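Long-range contacts in putative RnfG subunit of electron transport complex (Thermotoga maritima, PDB 3DCZ), which is probably part of a membrane-bound, FMN-containing complex that couples electron transfer to the translocation of ions across the membrane: residues A[29-34]-A[113-118]; A[80-85]-A[103-108]; A[86-91]-A[99-104]. All coordinates share one frame; numbering follows the deposited sequence.

Contact 1 (A[29-34]-A[113-118]); sequences KFVLKD and LNSVRV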
loop_
_atom_site.group_PDB
_atom_site.type_symbol
_atom_site.label_atom_id
_atom_site.label_comp_id
_atom_site.label_asym_id
_atom_site.label_seq_id
_atom_site.Cartn_x
_atom_site.Cartn_y
_atom_site.Cartn_z
ATOM N N LYS A 29 10.556 -0.077 4.587
ATOM C CA LYS A 29 11.242 1.225 4.691
ATOM C C LYS A 29 10.757 2.166 3.586
ATOM O O LYS A 29 10.427 3.338 3.851
ATOM C CB LYS A 29 12.765 1.050 4.581
ATOM C CG LYS A 29 13.413 0.425 5.788
ATOM C CD LYS A 29 14.899 0.154 5.556
ATOM C CE LYS A 29 15.563 -0.361 6.790
ATOM N NZ LYS A 29 17.018 -0.445 6.533
ATOM N N PHE A 30 10.667 1.655 2.355
ATOM C CA PHE A 30 10.254 2.505 1.239
ATOM C C PHE A 30 8.866 3.107 1.451
ATOM O O PHE A 30 8.662 4.324 1.258
ATOM C CB PHE A 30 10.245 1.738 -0.077
ATOM C CG PHE A 30 9.757 2.574 -1.215
ATOM C CD1 PHE A 30 10.608 3.445 -1.862
ATOM C CD2 PHE A 30 8.430 2.519 -1.627
ATOM C CE1 PHE A 30 10.164 4.222 -2.869
ATOM C CE2 PHE A 30 7.954 3.336 -2.603
ATOM C CZ PHE A 30 8.847 4.177 -3.273
ATOM N N VAL A 31 7.914 2.275 1.904
ATOM C CA VAL A 31 6.525 2.743 2.014
ATOM C C VAL A 31 6.314 3.685 3.196
ATOM O O VAL A 31 5.253 4.338 3.330
ATOM C CB VAL A 31 5.501 1.566 2.017
ATOM C CG1 VAL A 31 5.594 0.784 0.648
ATOM C CG2 VAL A 31 5.701 0.661 3.190
ATOM N N LEU A 32 7.337 3.756 4.050
ATOM C CA LEU A 32 7.373 4.693 5.173
ATOM C C LEU A 32 8.139 5.972 4.855
ATOM O O LEU A 32 8.355 6.789 5.740
ATOM C CB LEU A 32 7.869 4.010 6.439
ATOM C CG LEU A 32 6.860 3.078 7.137
ATOM C CD1 LEU A 32 7.599 2.169 8.129
ATOM C CD2 LEU A 32 5.764 3.870 7.845
ATOM N N LYS A 33 8.465 6.159 3.579
ATOM C CA LYS A 33 8.932 7.478 3.113
ATOM C C LYS A 33 7.739 8.257 2.581
ATOM O O LYS A 33 6.829 7.705 1.894
ATOM C CB LYS A 33 10.013 7.328 2.036
ATOM C CG LYS A 33 11.284 6.602 2.527
ATOM C CD LYS A 33 12.385 6.645 1.473
ATOM C CE LYS A 33 13.657 6.008 1.969
ATOM N NZ LYS A 33 14.674 5.914 0.876
ATOM N N ASP A 34 7.723 9.554 2.861
ATOM C CA ASP A 34 6.694 10.432 2.369
ATOM C C ASP A 34 6.821 10.568 0.855
ATOM O O ASP A 34 7.911 10.893 0.346
ATOM C CB ASP A 34 6.860 11.764 3.064
ATOM C CG ASP A 34 5.779 12.755 2.753
ATOM O OD1 ASP A 34 5.460 13.007 1.589
ATOM O OD2 ASP A 34 5.296 13.386 3.713
ATOM N N LEU A 113 -3.774 6.258 1.626
ATOM C CA LEU A 113 -2.734 5.380 1.093
ATOM C C LEU A 113 -1.464 6.200 0.863
ATOM O O LEU A 113 -1.443 7.107 0.011
ATOM C CB LEU A 113 -3.158 4.723 -0.229
ATOM C CG LEU A 113 -2.104 3.878 -0.912
ATOM C CD1 LEU A 113 -1.582 2.732 0.010
ATOM C CD2 LEU A 113 -2.638 3.261 -2.218
ATOM N N ASN A 114 -0.424 5.938 1.662
ATOM C CA ASN A 114 0.819 6.707 1.553
ATOM C C ASN A 114 1.701 6.233 0.432
ATOM O O ASN A 114 2.251 7.044 -0.292
ATOM C CB ASN A 114 1.592 6.627 2.868
ATOM C CG ASN A 114 2.852 7.495 2.888
ATOM O OD1 ASN A 114 2.741 8.731 2.940
ATOM N ND2 ASN A 114 4.063 6.862 2.888
ATOM N N SER A 115 1.921 4.917 0.353
ATOM C CA SER A 115 2.906 4.368 -0.564
ATOM C C SER A 115 2.745 2.895 -0.741
ATOM O O SER A 115 2.100 2.232 0.048
ATOM C CB SER A 115 4.322 4.710 -0.101
ATOM O OG SER A 115 5.344 4.273 -0.961
ATOM N N VAL A 116 3.314 2.398 -1.812
ATOM C CA VAL A 116 3.170 1.014 -2.233
ATOM C C VAL A 116 4.489 0.546 -2.810
ATOM O O VAL A 116 5.173 1.326 -3.497
ATOM C CB VAL A 116 2.111 0.907 -3.390
ATOM C CG1 VAL A 116 1.956 -0.517 -3.853
ATOM C CG2 VAL A 116 0.795 1.524 -2.974
ATOM N N ARG A 117 4.831 -0.722 -2.575
ATOM C CA ARG A 117 5.986 -1.351 -3.231
ATOM C C ARG A 117 5.601 -2.778 -3.566
ATOM O O ARG A 117 5.268 -3.541 -2.665
ATOM C CB ARG A 117 7.203 -1.348 -2.304
ATOM C CG ARG A 117 8.404 -2.135 -2.837
ATOM C CD ARG A 117 9.182 -1.346 -3.864
ATOM N NE ARG A 117 10.403 -0.779 -3.278
ATOM C CZ ARG A 117 10.993 0.345 -3.671
ATOM N NH1 ARG A 117 10.478 1.100 -4.645
ATOM N NH2 ARG A 117 12.101 0.742 -3.045
ATOM N N VAL A 118 5.682 -3.131 -4.837
ATOM C CA VAL A 118 5.370 -4.470 -5.294
ATOM C C VAL A 118 6.688 -5.214 -5.297
ATOM O O VAL A 118 7.665 -4.751 -5.916
ATOM C CB VAL A 118 4.727 -4.422 -6.727
ATOM C CG1 VAL A 118 4.340 -5.807 -7.155
ATOM C CG2 VAL A 118 3.501 -3.511 -6.731
HETATM O O HOH W 1 7.335 6.148 -0.380
HETATM O O HOH W 2 2.881 11.281 4.308
#
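Val31 and Ser115 bring the two backbones to their nearest approach, with 4.7 Å between Val31 CA and Ser115 CA. Segment 29-34 carries the last part of helix 22-31 into a loop and lies against one face of segment 113-118, a piece of the sheet-edge strand 110-120. Asn114 supplies the polar link. Its carboxamide nitrogen ND2 donates to Val31 O at 2.8 Å and to Lys33 O at 3.1 Å, so a single amide group ties together two carbonyls of the chain leaving the helix. ND2 sits above both carbonyl planes, 36° out of that of Val31. The neighbouring hydroxyl works through water 1, which takes the proton of Ser115 OG at 2.8 Å and hands its own to Phe30 O and Lys33 O; Lys33 O is therefore held twice. Asn114 and Ser115 both face Cys103 of the adjacent strand. This is a classic beta bulge, an extra residue in an antiparallel strand, and it fits two consecutive residues serving the end of the helix and the loop after it. From the helix, Phe30 extends its ring toward the strand with CG anti to the backbone N (chi1 177°). In one of the two deposited conformers of Arg117, the guanidinium lies flat on that ring as a cation-pi stack, the centres 3.8 Å apart and the planes at 22°, with NH1 over the ring centre. Water 1 lies above the opposite face, offset toward the rim. At the ring's edge, near its plane, CE2 of Phe30 comes 3.5 Å from Val116 O. Between the stack and the bulge, Val31 CG1 rests on the strand backbone itself, 3.6 Å from Arg117 N.

Contact 2 (A[80-85]-A[103-108]); sequences DGRNAY and CFIKTE. With ACT (acetate ion), chain D.
Phe104 O is gripped from the neighbouring strand by Tyr85 N, a hydrogen bond of 2.8 Å, and by a weaker CA-H...O contact from Ala84 CA at 3.4 Å. Phe104 N answers with a bond to Tyr85 O, completing the antiparallel hydrogen-bonded pair, and beyond it Lys106 N reaches Asn83 O at 2.9 Å in an almost straight bond (174°). The return bond of that last rung is not made directly: water 3 accepts from Asn83 N and donates to Lys106 O, so the ladder ends in a water bridge. These rungs belong to the beta hairpin of strands 83-90 and 98-107, near the centre of the five-stranded antiparallel sheet, and its two faces are furnished differently. On one, Ala84 CB packs on Ile105 CG1 at 4.0 Å and on Cys103 SG. Arg82 continues this face, its guanidinium laid over the tip of Ile105: CD1 sits over one face of the planar group, and NH1 approaches CG2 to 3.7 Å. A bend at chi3 (-73°) puts NE where it donates to Asp80 OD1 at 2.9 Å, meeting the carboxylate on its syn side in a salt bridge; Thr78 OG1 also binds this oxygen. An alanine at Arg82 would probably leave Asp80 without its charged mate and take the guanidinium's packing from CD1 of Ile105. The other face carries Tyr85 and Phe104, both touching Leu202 of helix 188-206. There an acetate, probably from the crystallisation liquor, bridges residues of strand 83-90: its O takes a bond from Tyr85 OH at 2.6 Å, in the plane of the ring, and another from Asn83 ND2. Lys106 lays CG and CD beside the acetate, while its NZ turns away to Gly110 O.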
loop_
_atom_site.group_PDB
_atom_site.type_symbol
_atom_site.label_atom_id
_atom_site.label_comp_id
_atom_site.label_asym_id
_atom_site.label_seq_id
_atom_site.Cartn_x
_atom_site.Cartn_y
_atom_site.Cartn_z
ATOM N N ASP A 80 5.508 13.353 12.729
ATOM C CA ASP A 80 4.479 14.341 13.058
ATOM C C ASP A 80 3.220 13.776 13.754
ATOM O O ASP A 80 2.201 14.447 13.864
ATOM C CB ASP A 80 4.108 15.207 11.847
ATOM C CG ASP A 80 3.399 14.456 10.746
ATOM O OD1 ASP A 80 3.102 13.253 10.875
ATOM O OD2 ASP A 80 3.136 15.115 9.706
ATOM N N GLY A 81 3.334 12.571 14.289
ATOM C CA GLY A 81 2.383 12.050 15.267
ATOM C C GLY A 81 1.184 11.305 14.733
ATOM O O GLY A 81 0.233 11.077 15.462
ATOM N N ARG A 82 1.243 10.919 13.468
ATOM C CA ARG A 82 0.156 10.172 12.823
ATOM C C ARG A 82 0.409 8.679 12.932
ATOM O O ARG A 82 1.542 8.227 12.875
ATOM C CB ARG A 82 0.034 10.570 11.343
ATOM C CG ARG A 82 -0.243 12.043 11.104
ATOM C CD ARG A 82 -0.305 12.350 9.604
ATOM N NE ARG A 82 1.045 12.304 9.001
ATOM C CZ ARG A 82 1.313 12.055 7.714
ATOM N NH1 ARG A 82 0.349 11.828 6.822
ATOM N NH2 ARG A 82 2.576 12.032 7.310
ATOM N N ASN A 83 -0.660 7.905 13.062
ATOM C CA ASN A 83 -0.539 6.449 13.081
ATOM C C ASN A 83 -0.488 5.898 11.684
ATOM O O ASN A 83 -1.361 6.160 10.860
ATOM C CB ASN A 83 -1.710 5.819 13.843
ATOM C CG ASN A 83 -1.590 5.979 15.344
ATOM O OD1 ASN A 83 -0.666 6.628 15.847
ATOM N ND2 ASN A 83 -2.497 5.372 16.055
ATOM N N ALA A 84 0.537 5.095 11.445
ATOM C CA ALA A 84 0.789 4.494 10.147
ATOM C C ALA A 84 0.722 2.971 10.317
ATOM O O ALA A 84 1.059 2.453 11.368
ATOM C CB ALA A 84 2.124 4.939 9.628
ATOM N N TYR A 85 0.271 2.288 9.261
ATOM C CA TYR A 85 0.101 0.842 9.255
ATOM C C TYR A 85 0.742 0.325 7.996
ATOM O O TYR A 85 0.486 0.886 6.916
ATOM C CB TYR A 85 -1.400 0.506 9.280
ATOM C CG TYR A 85 -2.010 0.976 10.564
ATOM C CD1 TYR A 85 -1.954 0.150 11.702
ATOM C CD2 TYR A 85 -2.509 2.248 10.700
ATOM C CE1 TYR A 85 -2.411 0.593 12.918
ATOM C CE2 TYR A 85 -3.001 2.685 11.918
ATOM C CZ TYR A 85 -2.943 1.849 13.028
ATOM O OH TYR A 85 -3.386 2.278 14.253
ATOM N N CYS A 103 1.593 1.135 2.803
ATOM C CA CYS A 103 1.503 1.906 4.029
ATOM C C CYS A 103 0.260 2.798 3.937
ATOM O O CYS A 103 0.070 3.551 2.978
ATOM C CB CYS A 103 2.739 2.817 4.221
ATOM S SG CYS A 103 2.533 3.957 5.620
ATOM N N PHE A 104 -0.594 2.682 4.954
ATOM C CA PHE A 104 -1.785 3.488 5.107
ATOM C C PHE A 104 -1.597 4.332 6.358
ATOM O O PHE A 104 -1.097 3.862 7.367
ATOM C CB PHE A 104 -3.035 2.619 5.291
ATOM C CG PHE A 104 -3.373 1.797 4.088
ATOM C CD1 PHE A 104 -2.766 0.559 3.850
ATOM C CD2 PHE A 104 -4.329 2.242 3.191
ATOM C CE1 PHE A 104 -3.055 -0.179 2.694
ATOM C CE2 PHE A 104 -4.663 1.457 2.054
ATOM C CZ PHE A 104 -4.006 0.243 1.816
ATOM N N ILE A 105 -2.044 5.561 6.294
ATOM C CA ILE A 105 -1.960 6.468 7.427
ATOM C C ILE A 105 -3.359 6.865 7.854
ATOM O O ILE A 105 -4.186 7.296 7.052
ATOM C CB ILE A 105 -1.095 7.689 7.101
ATOM C CG1 ILE A 105 0.338 7.201 6.819
ATOM C CG2 ILE A 105 -1.132 8.729 8.245
ATOM C CD1 ILE A 105 1.250 8.224 6.187
ATOM N N LYS A 106 -3.596 6.775 9.157
ATOM C CA LYS A 106 -4.894 7.047 9.718
ATOM C C LYS A 106 -5.176 8.524 9.659
ATOM O O LYS A 106 -4.369 9.369 10.074
ATOM C CB LYS A 106 -4.992 6.562 11.174
ATOM C CG LYS A 106 -6.361 6.751 11.789
ATOM C CD LYS A 106 -7.364 5.713 11.300
ATOM C CE LYS A 106 -8.800 6.139 11.668
ATOM N NZ LYS A 106 -9.795 5.880 10.590
ATOM N N THR A 107 -6.384 8.797 9.159
ATOM C CA THR A 107 -6.972 10.107 9.011
ATOM C C THR A 107 -8.276 10.191 9.821
ATOM O O THR A 107 -8.861 9.170 10.228
ATOM C CB THR A 107 -7.336 10.352 7.531
ATOM O OG1 THR A 107 -7.946 9.162 6.991
ATOM C CG2 THR A 107 -6.079 10.663 6.751
ATOM N N GLU A 108 -8.747 11.408 10.005
ATOM C CA GLU A 108 -10.028 11.692 10.679
ATOM C C GLU A 108 -11.126 10.630 10.483
ATOM O O GLU A 108 -11.604 10.035 11.456
ATOM C CB GLU A 108 -10.548 13.046 10.207
HETATM C C ACT D . -6.036 4.455 14.637
HETATM O O ACT D . -4.828 4.486 14.351
HETATM O OXT ACT D . -6.447 5.478 15.231
HETATM C CH3 ACT D . -6.930 3.320 14.272
HETATM O O HOH W 3 -3.131 9.323 12.915
#

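Contact 3 (A[86-91]-A[99-104]); sequences VLSGYA and TVVACF
The beta hairpin of strands 83-90 and 98-107 continues here into the buried middle of the protein, where Leu87 pairs with Ala102 and Gly89 with Val100. Each pair exchanges two backbone hydrogen bonds. Leu87 N meets Ala102 O at 3.1 Å, and Gly89 N meets Val100 O at 2.8 Å. Val86 and Ser88 lie in the non-hydrogen-bonded positions opposite Cys103 and Val101, and their side chains share the face that helix 22-31 covers through Val31 and Ala27. With its CG1 anti to the backbone N (chi1 174°), Val86 sets that methyl diagonally against Val101 CG1 at 3.7 Å, while its CG2 rests on Cys103 CB. Ser88 packs through carbon as well as oxygen: its CB touches Thr99 CG2 at 3.6 Å, and its OG lies equally near Val101 CG2. Beneath helix 188-206, on the other face, one of the two deposited conformers of Leu87 brings CD2 to Phe104 CD1 at 3.7 Å. Gly89 adds no side chain to this face beside Val100. Largely apolar faces, one under helix 22-31 and the other under helix 188-206, mark this as a central hairpin of an antiparallel sheet packed between helices.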
loop_
_atom_site.group_PDB
_atom_site.type_symbol
_atom_site.label_atom_id
_atom_site.label_comp_id
_atom_site.label_asym_id
_atom_site.label_seq_id
_atom_site.Cartn_x
_atom_site.Cartn_y
_atom_site.Cartn_z
ATOM N N VAL A 86 1.563 -0.711 8.103
ATOM C CA VAL A 86 2.120 -1.369 6.930
ATOM C C VAL A 86 1.627 -2.797 6.934
ATOM O O VAL A 86 1.685 -3.507 7.926
ATOM C CB VAL A 86 3.677 -1.291 6.892
ATOM C CG1 VAL A 86 4.210 -2.111 5.723
ATOM C CG2 VAL A 86 4.133 0.185 6.832
ATOM N N LEU A 87 1.106 -3.190 5.785
ATOM C CA LEU A 87 0.778 -4.601 5.602
ATOM C C LEU A 87 1.066 -5.033 4.182
ATOM O O LEU A 87 1.589 -4.258 3.384
ATOM C CB LEU A 87 -0.663 -4.896 6.062
ATOM C CG LEU A 87 -1.836 -4.260 5.310
ATOM C CD1 LEU A 87 -3.159 -4.677 5.947
ATOM C CD2 LEU A 87 -1.733 -2.720 5.318
ATOM N N SER A 88 0.796 -6.308 3.906
ATOM C CA SER A 88 1.082 -6.881 2.614
ATOM C C SER A 88 -0.199 -7.526 2.057
ATOM O O SER A 88 -1.165 -7.807 2.780
ATOM C CB SER A 88 2.189 -7.924 2.802
ATOM O OG SER A 88 3.432 -7.253 3.030
ATOM N N GLY A 89 -0.170 -7.821 0.769
ATOM C CA GLY A 89 -1.293 -8.446 0.147
ATOM C C GLY A 89 -0.976 -9.155 -1.141
ATOM O O GLY A 89 0.098 -8.968 -1.746
ATOM N N TYR A 90 -1.919 -9.991 -1.521
ATOM C CA TYR A 90 -1.840 -10.826 -2.702
ATOM C C TYR A 90 -3.181 -10.820 -3.443
ATOM O O TYR A 90 -4.230 -10.841 -2.820
ATOM C CB TYR A 90 -1.560 -12.278 -2.284
ATOM C CG TYR A 90 -1.697 -13.288 -3.407
ATOM C CD1 TYR A 90 -0.666 -13.516 -4.321
ATOM C CD2 TYR A 90 -2.897 -13.983 -3.587
ATOM C CE1 TYR A 90 -0.840 -14.433 -5.346
ATOM C CE2 TYR A 90 -3.059 -14.893 -4.597
ATOM C CZ TYR A 90 -2.044 -15.106 -5.474
ATOM O OH TYR A 90 -2.300 -16.035 -6.480
ATOM N N ALA A 91 -3.145 -10.862 -4.761
ATOM C CA ALA A 91 -4.311 -11.167 -5.567
ATOM C C ALA A 91 -3.896 -12.070 -6.711
ATOM O O ALA A 91 -2.770 -11.986 -7.188
ATOM C CB ALA A 91 -4.978 -9.863 -6.104
ATOM N N THR A 99 4.288 -10.159 -3.843
ATOM C CA THR A 99 3.600 -9.579 -2.722
ATOM C C THR A 99 3.568 -8.048 -2.882
ATOM O O THR A 99 4.579 -7.439 -3.256
ATOM C CB THR A 99 4.313 -9.890 -1.381
ATOM O OG1 THR A 99 4.312 -11.309 -1.183
ATOM C CG2 THR A 99 3.606 -9.230 -0.198
ATOM N N VAL A 100 2.440 -7.439 -2.548
ATOM C CA VAL A 100 2.329 -5.983 -2.571
ATOM C C VAL A 100 2.414 -5.471 -1.106
ATOM O O VAL A 100 1.608 -5.911 -0.269
ATOM C CB VAL A 100 0.958 -5.507 -3.126
ATOM C CG1 VAL A 100 0.930 -3.963 -3.181
ATOM C CG2 VAL A 100 0.681 -6.104 -4.506
ATOM N N VAL A 101 3.356 -4.564 -0.819
ATOM C CA VAL A 101 3.531 -3.963 0.522
ATOM C C VAL A 101 2.959 -2.552 0.411
ATOM O O VAL A 101 3.149 -1.877 -0.607
ATOM C CB VAL A 101 5.046 -3.906 0.932
ATOM C CG1 VAL A 101 5.199 -3.230 2.287
ATOM C CG2 VAL A 101 5.627 -5.363 0.915
ATOM N N ALA A 102 2.228 -2.113 1.408
ATOM C CA ALA A 102 1.618 -0.789 1.377
ATOM C C ALA A 102 1.553 -0.189 2.758
ATOM O O ALA A 102 1.456 -0.910 3.736
ATOM C CB ALA A 102 0.233 -0.828 0.740
ATOM N N CYS A 103 1.593 1.135 2.803
ATOM C CA CYS A 103 1.503 1.906 4.029
ATOM C C CYS A 103 0.260 2.798 3.937
ATOM O O CYS A 103 0.070 3.551 2.978
ATOM C CB CYS A 103 2.739 2.817 4.221
ATOM S SG CYS A 103 2.533 3.957 5.620
ATOM N N PHE A 104 -0.594 2.682 4.954
ATOM C CA PHE A 104 -1.785 3.488 5.107
ATOM C C PHE A 104 -1.597 4.332 6.358
ATOM O O PHE A 104 -1.097 3.862 7.367
ATOM C CB PHE A 104 -3.035 2.619 5.291
ATOM C CG PHE A 104 -3.373 1.797 4.088
ATOM C CD1 PHE A 104 -2.766 0.559 3.850
ATOM C CD2 PHE A 104 -4.329 2.242 3.191
ATOM C CE1 PHE A 104 -3.055 -0.179 2.694
ATOM C CE2 PHE A 104 -4.663 1.457 2.054
ATOM C CZ PHE A 104 -4.006 0.243 1.816
#

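Contacts 2 and 3 are successive lengths of one hairpin, their centres 15 Å apart, and they share Cys103 and Phe104. Contact 1 closes a chain loop within which both are nested, its centre 12 Å from that of contact 2 and 10 Å from that of contact 3. The junction is Cys103, whose O and N probably bond to Asn114 N (2.8 Å) and Ser115 O (3.0 Å) at the bulge; a probable bond of 2.8 Å from Arg117 N to Val101 O follows farther along. An ethanediol, probably from the crystallisation liquor, lies about 4 Å from the Phe30 side chain. Thr185, the predicted FMN attachment site, falls in the unmodelled residues 181-186, so no flavin geometry relates to these contacts.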